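Local atomic coordinates of flap endonuclease 1 (Methanocaldococcus jannaschii, PDB entry 1A76), a protein that cuts 5' flaps and trims 5' ends of DNA during replication and repair, as a magnesium-dependent, structure-specific endonuclease and 5'-3' exonuclease. Residues 125-129 / 130-134; 209-212 / 213-217; 299-302 / 303-307. One frame throughout, in Å; residues are numbered along the deposited sequence.

All three contacts are local, each joining one turn of a helix to the next or to its cap, and they lie far apart. Contacts 1 and 2 open helices 129-142 and 211-221 of the I-domain, both with a hydroxyl N-cap, on opposite sides of the chain's centre, about 34 Å apart between contact centres. Contact 3 lies in the N-terminal half of helix 298-315, away from the annotated sites. Each is partly buried. In contact 3 the valines face the protein, whereas in contact 2 even the polar Asp216 is buried. Contacts 1 and 3 both pack on helix 56-70. Capping bonds mark the first two; a lysine-aspartate salt bridge marks contact 3.

Contact 1 (125-129 / 130-134); sequences SYLTP and KMVEN
Thr128 O takes the N-H of Val132 at 2.9 Å, in the first i to i+4 bond of helix 129-142, while the hydroxyl of the same threonine caps the helix. As N-cap, Thr128 receives Met131 N on OG1 at 3.2 Å; with OG1 set between the backbone N and the carbonyl carbon (chi1 59°), the oxygen turns back over the first turn and takes up an amide that has no helical carbonyl before it. The next backbone bond runs from Glu133 N to Pro129 O, 2.8 Å long.

Apolar contacts pin the incoming chain to this turn. Leu127 reaches forward with CD2 and crosses Val132 at about a right angle, its methyl pressed against CG2 at 3.4 Å, tighter than usual for two carbons. The same CD2 lies 4.1 Å from Met131 SD. Leu127 also meets Tyr33 and Leu36 of helix 28-38, and Met131 packs on Ala57 and Tyr58, placing the turn between helices 28-38 and 56-70. Val132 lies about 7 Å, side chain to side chain, from Asp80, a predicted magnesium ligand. Glu133 sends OE1 to Lys136 in a salt bridge. Just upstream, Ser125 OG accepts Leu127 N in an ST turn, the bond measuring 3.2 Å with an N-H...O angle of 145°.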
loop_
_atom_site.group_PDB
_atom_site.type_symbol
_atom_site.label_atom_id
_atom_site.label_comp_id
_atom_site.label_asym_id
_atom_site.label_seq_id
_atom_site.Cartn_x
_atom_site.Cartn_y
_atom_site.Cartn_z
ATOM N N SER A 125 6.678 -7.865 -11.440
ATOM C CA SER A 125 5.295 -8.201 -11.827
ATOM C C SER A 125 4.740 -7.293 -12.931
ATOM O O SER A 125 5.484 -6.539 -13.566
ATOM C CB SER A 125 4.368 -8.110 -10.613
ATOM O OG SER A 125 4.313 -6.780 -10.132
ATOM N N TYR A 126 3.433 -7.379 -13.159
ATOM C CA TYR A 126 2.793 -6.537 -14.163
ATOM C C TYR A 126 2.888 -5.080 -13.696
ATOM O O TYR A 126 2.793 -4.147 -14.498
ATOM C CB TYR A 126 1.324 -6.918 -14.317
ATOM C CG TYR A 126 1.037 -8.021 -15.315
ATOM C CD1 TYR A 126 1.899 -8.277 -16.380
ATOM C CD2 TYR A 126 -0.124 -8.788 -15.210
ATOM C CE1 TYR A 126 1.612 -9.269 -17.318
ATOM C CE2 TYR A 126 -0.419 -9.783 -16.144
ATOM C CZ TYR A 126 0.453 -10.015 -17.192
ATOM O OH TYR A 126 0.167 -10.997 -18.122
ATOM N N LEU A 127 3.041 -4.890 -12.387
ATOM C CA LEU A 127 3.165 -3.545 -11.819
ATOM C C LEU A 127 4.607 -3.108 -12.003
ATOM O O LEU A 127 5.447 -3.333 -11.135
ATOM C CB LEU A 127 2.822 -3.545 -10.324
ATOM C CG LEU A 127 1.957 -2.412 -9.753
ATOM C CD1 LEU A 127 2.300 -2.207 -8.288
ATOM C CD2 LEU A 127 2.157 -1.121 -10.532
ATOM N N THR A 128 4.882 -2.486 -13.143
ATOM C CA THR A 128 6.226 -2.027 -13.471
ATOM C C THR A 128 6.472 -0.594 -13.026
ATOM O O THR A 128 5.541 0.163 -12.803
ATOM C CB THR A 128 6.475 -2.056 -14.986
ATOM O OG1 THR A 128 5.509 -1.221 -15.638
ATOM C CG2 THR A 128 6.373 -3.460 -15.525
ATOM N N PRO A 129 7.747 -0.209 -12.884
ATOM C CA PRO A 129 8.066 1.166 -12.471
ATOM C C PRO A 129 7.425 2.189 -13.410
ATOM O O PRO A 129 6.937 3.225 -12.964
ATOM C CB PRO A 129 9.590 1.207 -12.523
ATOM C CG PRO A 129 9.993 -0.228 -12.271
ATOM C CD PRO A 129 8.961 -1.035 -13.023
ATOM N N LYS A 130 7.426 1.888 -14.707
ATOM C CA LYS A 130 6.834 2.779 -15.701
ATOM C C LYS A 130 5.327 2.925 -15.485
ATOM O O LYS A 130 4.773 4.013 -15.638
ATOM C CB LYS A 130 7.080 2.252 -17.112
ATOM C CG LYS A 130 6.197 2.901 -18.181
ATOM C CD LYS A 130 6.413 4.417 -18.213
ATOM C CE LYS A 130 5.724 5.071 -19.407
ATOM N NZ LYS A 130 6.426 6.312 -19.838
ATOM N N MET A 131 4.667 1.820 -15.158
ATOM C CA MET A 131 3.227 1.832 -14.915
ATOM C C MET A 131 2.936 2.638 -13.660
ATOM O O MET A 131 1.961 3.385 -13.602
ATOM C CB MET A 131 2.693 0.414 -14.745
ATOM C CG MET A 131 1.179 0.361 -14.607
ATOM S SD MET A 131 0.527 -1.284 -14.292
ATOM C CE MET A 131 0.859 -2.116 -15.868
ATOM N N VAL A 132 3.798 2.471 -12.660
ATOM C CA VAL A 132 3.687 3.195 -11.400
ATOM C C VAL A 132 3.893 4.686 -11.675
ATOM O O VAL A 132 3.197 5.533 -11.127
ATOM C CB VAL A 132 4.769 2.733 -10.379
ATOM C CG1 VAL A 132 4.704 3.602 -9.126
ATOM C CG2 VAL A 132 4.566 1.260 -10.030
ATOM N N GLU A 133 4.870 5.005 -12.516
ATOM C CA GLU A 133 5.131 6.404 -12.840
ATOM C C GLU A 133 3.920 6.994 -13.592
ATOM O O GLU A 133 3.549 8.142 -13.366
ATOM C CB GLU A 133 6.408 6.524 -13.675
ATOM C CG GLU A 133 7.745 6.505 -12.880
ATOM C CD GLU A 133 7.656 5.904 -11.473
ATOM O OE1 GLU A 133 7.316 6.637 -10.519
ATOM O OE2 GLU A 133 7.945 4.695 -11.310
ATOM N N ASN A 134 3.310 6.197 -14.468
ATOM C CA ASN A 134 2.131 6.599 -15.246
ATOM C C ASN A 134 0.930 6.879 -14.327
ATOM O O ASN A 134 0.108 7.754 -14.601
ATOM C CB ASN A 134 1.758 5.499 -16.243
ATOM C CG ASN A 134 2.559 5.573 -17.540
ATOM O OD1 ASN A 134 2.503 4.659 -18.376
ATOM N ND2 ASN A 134 3.298 6.654 -17.718
#

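Contact 2 (209-212 / 213-217); sequences ISLD and DLIDI
Ile209, the residue before the cap of helix 211-221, reaches from Asp213 to Ile217 over the first turns of that helix. Its CB rests against Asp213 CB at 3.6 Å. CG1, set between the backbone N and the carbonyl carbon (chi1 65°), carries the chain inward, and because chi2 is extended CD1 goes on to the next turn. There the methyl meets Ile217 CD1 at 3.7 Å and Leu214 CD1 at 4.1 Å; the Ile209 and Ile217 side chains cross at about a right angle. The other branch, CG2, only skirts Asp213 OD2. Tyr239 and Arg243 of helix 235-244 and Leu204 of helix 200-207 also touch Ile209, so this buried residue joins three helices.

The neighbouring polar pair is reciprocal. Asp213 N gives its hydrogen to Ser210 OG at 3.0 Å, and Ser210 N gives its own to Asp213 OD2 at 3.1 Å. The second bond is almost straight (175°), although it meets the carboxylate from above its plane, 41° out.

Leu211 and Ile215 cross obliquely on another side of the helix, CD1 to CD1 at 4.0 Å, where Lys266 of helix 258-266 touches both. A water donates to Asp212 O and to Asp216 OD1, bridging successive turns. The two carboxylates are held from outside: Asp212 OD1 by a salt bridge to Lys266, Asp216 OD2 by one to Lys248 and OD1 by a hydrogen bond to Tyr258 OH; the two lysines would probably offset the negative charge. With each end residue accepting the amide hydrogen of the other, Ser210 and Asp213 form a capping box, here starting an I-domain helix.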
loop_
_atom_site.group_PDB
_atom_site.type_symbol
_atom_site.label_atom_id
_atom_site.label_comp_id
_atom_site.label_asym_id
_atom_site.label_seq_id
_atom_site.Cartn_x
_atom_site.Cartn_y
_atom_site.Cartn_z
ATOM N N ILE A 209 -2.929 -6.128 24.892
ATOM C CA ILE A 209 -1.522 -6.088 24.502
ATOM C C ILE A 209 -1.091 -4.696 24.020
ATOM O O ILE A 209 -1.922 -3.844 23.709
ATOM C CB ILE A 209 -1.213 -7.133 23.384
ATOM C CG1 ILE A 209 -1.963 -6.798 22.101
ATOM C CG2 ILE A 209 -1.635 -8.512 23.841
ATOM C CD1 ILE A 209 -1.613 -7.745 20.953
ATOM N N SER A 210 0.218 -4.476 23.988
ATOM C CA SER A 210 0.790 -3.210 23.527
ATOM C C SER A 210 1.094 -3.325 22.033
ATOM O O SER A 210 1.030 -4.415 21.455
ATOM C CB SER A 210 2.097 -2.907 24.279
ATOM O OG SER A 210 3.133 -3.785 23.864
ATOM N N LEU A 211 1.428 -2.201 21.412
ATOM C CA LEU A 211 1.773 -2.202 19.989
ATOM C C LEU A 211 3.038 -3.055 19.841
ATOM O O LEU A 211 3.166 -3.834 18.893
ATOM C CB LEU A 211 2.045 -0.781 19.508
ATOM C CG LEU A 211 2.046 -0.396 18.010
ATOM C CD1 LEU A 211 3.338 0.295 17.706
ATOM C CD2 LEU A 211 1.833 -1.601 17.088
ATOM N N ASP A 212 3.967 -2.907 20.786
ATOM C CA ASP A 212 5.205 -3.690 20.748
ATOM C C ASP A 212 4.882 -5.195 20.772
ATOM O O ASP A 212 5.521 -5.969 20.058
ATOM C CB ASP A 212 6.124 -3.315 21.923
ATOM C CG ASP A 212 6.900 -2.011 21.682
ATOM O OD1 ASP A 212 7.168 -1.639 20.514
ATOM O OD2 ASP A 212 7.247 -1.351 22.686
ATOM N N ASP A 213 3.892 -5.593 21.579
ATOM C CA ASP A 213 3.443 -7.000 21.673
ATOM C C ASP A 213 2.844 -7.470 20.324
ATOM O O ASP A 213 3.076 -8.599 19.879
ATOM C CB ASP A 213 2.334 -7.154 22.717
ATOM C CG ASP A 213 2.835 -7.073 24.152
ATOM O OD1 ASP A 213 4.039 -7.286 24.414
ATOM O OD2 ASP A 213 1.994 -6.795 25.020
ATOM N N LEU A 214 2.027 -6.616 19.712
ATOM C CA LEU A 214 1.403 -6.933 18.418
ATOM C C LEU A 214 2.473 -7.183 17.349
ATOM O O LEU A 214 2.358 -8.105 16.529
ATOM C CB LEU A 214 0.470 -5.783 17.978
ATOM C CG LEU A 214 -0.385 -5.994 16.715
ATOM C CD1 LEU A 214 -1.262 -7.236 16.879
ATOM C CD2 LEU A 214 -1.259 -4.759 16.468
ATOM N N ILE A 215 3.519 -6.359 17.375
ATOM C CA ILE A 215 4.638 -6.480 16.443
ATOM C C ILE A 215 5.340 -7.839 16.667
ATOM O O ILE A 215 5.774 -8.493 15.721
ATOM C CB ILE A 215 5.648 -5.310 16.664
ATOM C CG1 ILE A 215 5.046 -4.004 16.147
ATOM C CG2 ILE A 215 6.970 -5.567 15.920
ATOM C CD1 ILE A 215 5.767 -2.754 16.634
ATOM N N ASP A 216 5.437 -8.265 17.922
ATOM C CA ASP A 216 6.068 -9.543 18.226
ATOM C C ASP A 216 5.224 -10.670 17.612
ATOM O O ASP A 216 5.758 -11.571 16.967
ATOM C CB ASP A 216 6.199 -9.722 19.745
ATOM C CG ASP A 216 7.403 -8.978 20.328
ATOM O OD1 ASP A 216 8.221 -8.434 19.557
ATOM O OD2 ASP A 216 7.529 -8.935 21.571
ATOM N N ILE A 217 3.903 -10.604 17.799
ATOM C CA ILE A 217 2.991 -11.600 17.239
ATOM C C ILE A 217 3.222 -11.627 15.724
ATOM O O ILE A 217 3.336 -12.695 15.123
ATOM C CB ILE A 217 1.500 -11.242 17.519
ATOM C CG1 ILE A 217 1.187 -11.416 19.005
ATOM C CG2 ILE A 217 0.579 -12.147 16.700
ATOM C CD1 ILE A 217 -0.077 -10.705 19.447
HETATM O O HOH W 1 8.034 -5.748 19.747
#

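Contact 3 (299-302 / 303-307)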
loop_
_atom_site.group_PDB
_atom_site.type_symbol
_atom_site.label_atom_id
_atom_site.label_comp_id
_atom_site.label_asym_id
_atom_site.label_seq_id
_atom_site.Cartn_x
_atom_site.Cartn_y
_atom_site.Cartn_z
ATOM N N ASP A 299 -16.937 8.778 -23.804
ATOM C CA ASP A 299 -18.123 9.231 -23.093
ATOM C C ASP A 299 -17.962 9.116 -21.577
ATOM O O ASP A 299 -18.178 10.084 -20.843
ATOM C CB ASP A 299 -19.344 8.415 -23.542
ATOM C CG ASP A 299 -19.923 8.891 -24.873
ATOM O OD1 ASP A 299 -19.459 9.921 -25.409
ATOM O OD2 ASP A 299 -20.851 8.219 -25.381
ATOM N N ARG A 300 -17.592 7.925 -21.111
ATOM C CA ARG A 300 -17.421 7.685 -19.683
ATOM C C ARG A 300 -16.363 8.588 -19.078
ATOM O O ARG A 300 -16.570 9.170 -18.018
ATOM C CB ARG A 300 -17.051 6.221 -19.425
ATOM C CG ARG A 300 -17.164 5.811 -17.970
ATOM C CD ARG A 300 -16.876 4.329 -17.787
ATOM N NE ARG A 300 -18.036 3.499 -18.103
ATOM C CZ ARG A 300 -18.159 2.766 -19.206
ATOM N NH1 ARG A 300 -17.189 2.752 -20.111
ATOM N NH2 ARG A 300 -19.251 2.043 -19.404
ATOM N N VAL A 301 -15.224 8.710 -19.745
ATOM C CA VAL A 301 -14.169 9.561 -19.215
ATOM C C VAL A 301 -14.630 11.020 -19.182
ATOM O O VAL A 301 -14.492 11.691 -18.160
ATOM C CB VAL A 301 -12.854 9.407 -20.036
ATOM C CG1 VAL A 301 -11.745 10.296 -19.436
ATOM C CG2 VAL A 301 -12.402 7.930 -20.013
ATOM N N LYS A 302 -15.206 11.498 -20.283
ATOM C CA LYS A 302 -15.679 12.878 -20.338
ATOM C C LYS A 302 -16.601 13.179 -19.161
ATOM O O LYS A 302 -16.427 14.164 -18.437
ATOM C CB LYS A 302 -16.428 13.127 -21.651
ATOM C CG LYS A 302 -17.095 14.500 -21.744
ATOM C CD LYS A 302 -16.046 15.601 -21.773
ATOM C CE LYS A 302 -16.670 16.997 -21.718
ATOM N NZ LYS A 302 -15.798 17.953 -20.951
ATOM N N LYS A 303 -17.585 12.312 -18.967
ATOM C CA LYS A 303 -18.540 12.481 -17.891
ATOM C C LYS A 303 -17.849 12.537 -16.532
ATOM O O LYS A 303 -18.203 13.348 -15.674
ATOM C CB LYS A 303 -19.550 11.333 -17.914
ATOM C CG LYS A 303 -20.648 11.459 -16.882
ATOM C CD LYS A 303 -21.474 10.190 -16.820
ATOM C CE LYS A 303 -22.937 10.486 -17.069
ATOM N NZ LYS A 303 -23.486 11.386 -16.011
ATOM N N HIS A 304 -16.856 11.682 -16.335
ATOM C CA HIS A 304 -16.172 11.665 -15.059
ATOM C C HIS A 304 -15.216 12.811 -14.806
ATOM O O HIS A 304 -15.130 13.285 -13.676
ATOM C CB HIS A 304 -15.478 10.323 -14.861
ATOM C CG HIS A 304 -16.435 9.217 -14.558
ATOM N ND1 HIS A 304 -16.782 8.865 -13.271
ATOM C CD2 HIS A 304 -17.176 8.435 -15.375
ATOM C CE1 HIS A 304 -17.695 7.912 -13.311
ATOM N NE2 HIS A 304 -17.951 7.634 -14.575
ATOM N N VAL A 305 -14.504 13.272 -15.837
ATOM C CA VAL A 305 -13.578 14.393 -15.633
ATOM C C VAL A 305 -14.393 15.652 -15.345
ATOM O O VAL A 305 -13.936 16.548 -14.634
ATOM C CB VAL A 305 -12.637 14.631 -16.867
ATOM C CG1 VAL A 305 -11.824 13.367 -17.153
ATOM C CG2 VAL A 305 -13.445 15.029 -18.099
ATOM N N ASP A 306 -15.602 15.721 -15.896
ATOM C CA ASP A 306 -16.477 16.871 -15.656
ATOM C C ASP A 306 -16.962 16.813 -14.204
ATOM O O ASP A 306 -17.041 17.827 -13.512
ATOM C CB ASP A 306 -17.669 16.847 -16.622
ATOM C CG ASP A 306 -17.293 17.319 -18.028
ATOM O OD1 ASP A 306 -16.215 17.929 -18.189
ATOM O OD2 ASP A 306 -18.073 17.077 -18.974
ATOM N N LYS A 307 -17.269 15.609 -13.735
ATOM C CA LYS A 307 -17.720 15.434 -12.360
ATOM C C LYS A 307 -16.545 15.679 -11.408
ATOM O O LYS A 307 -16.718 16.281 -10.348
ATOM C CB LYS A 307 -18.261 14.016 -12.148
ATOM C CG LYS A 307 -19.346 13.603 -13.130
ATOM C CD LYS A 307 -20.317 12.622 -12.489
ATOM C CE LYS A 307 -20.462 11.372 -13.335
ATOM N NZ LYS A 307 -19.118 10.850 -13.721
#
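Lys302 NZ and Asp306 OD1 meet at 2.8 Å in a salt bridge between successive turns of helix 298-315. Lys302 NZ comes in on the syn lone pair of Asp306 OD1, the side facing the other oxygen, and is 3.1 Å from Asp306 OD2. A bend at chi2 (66°) swings the lysine chain along the helix instead of outward, and its CE passes beside the carboxylate on the way to OD1. Beneath the pair, Asp306 N donates to Lys302 O at 3.1 Å, so the same two residues are tied through backbone as well as side chains.

On the buried face Val301 CG1 packs against Val305 CG1 at 3.8 Å, and Val305 N bonds to Val301 O at 2.8 Å. Nearer the start of the helix, Lys303 N bonds to Asp299 O at 3.0 Å.

Further out, Ile286 of helix 283-292 lies against both valines, and Leu290 and Val291 also touch Val301. Helix 56-70 offers Phe62 to Val305 and to His304, and Tyr63 meets the His304 ring edge-to-face. These neighbours hold the helix with its valines inward. Asp306 OD1 has a second partner in Lys283, which forms another salt bridge. One carboxylate thus answers two lysines, a pairing that would favour its charged form and links this helix to helix 283-292 by charge as well as by apolar contact.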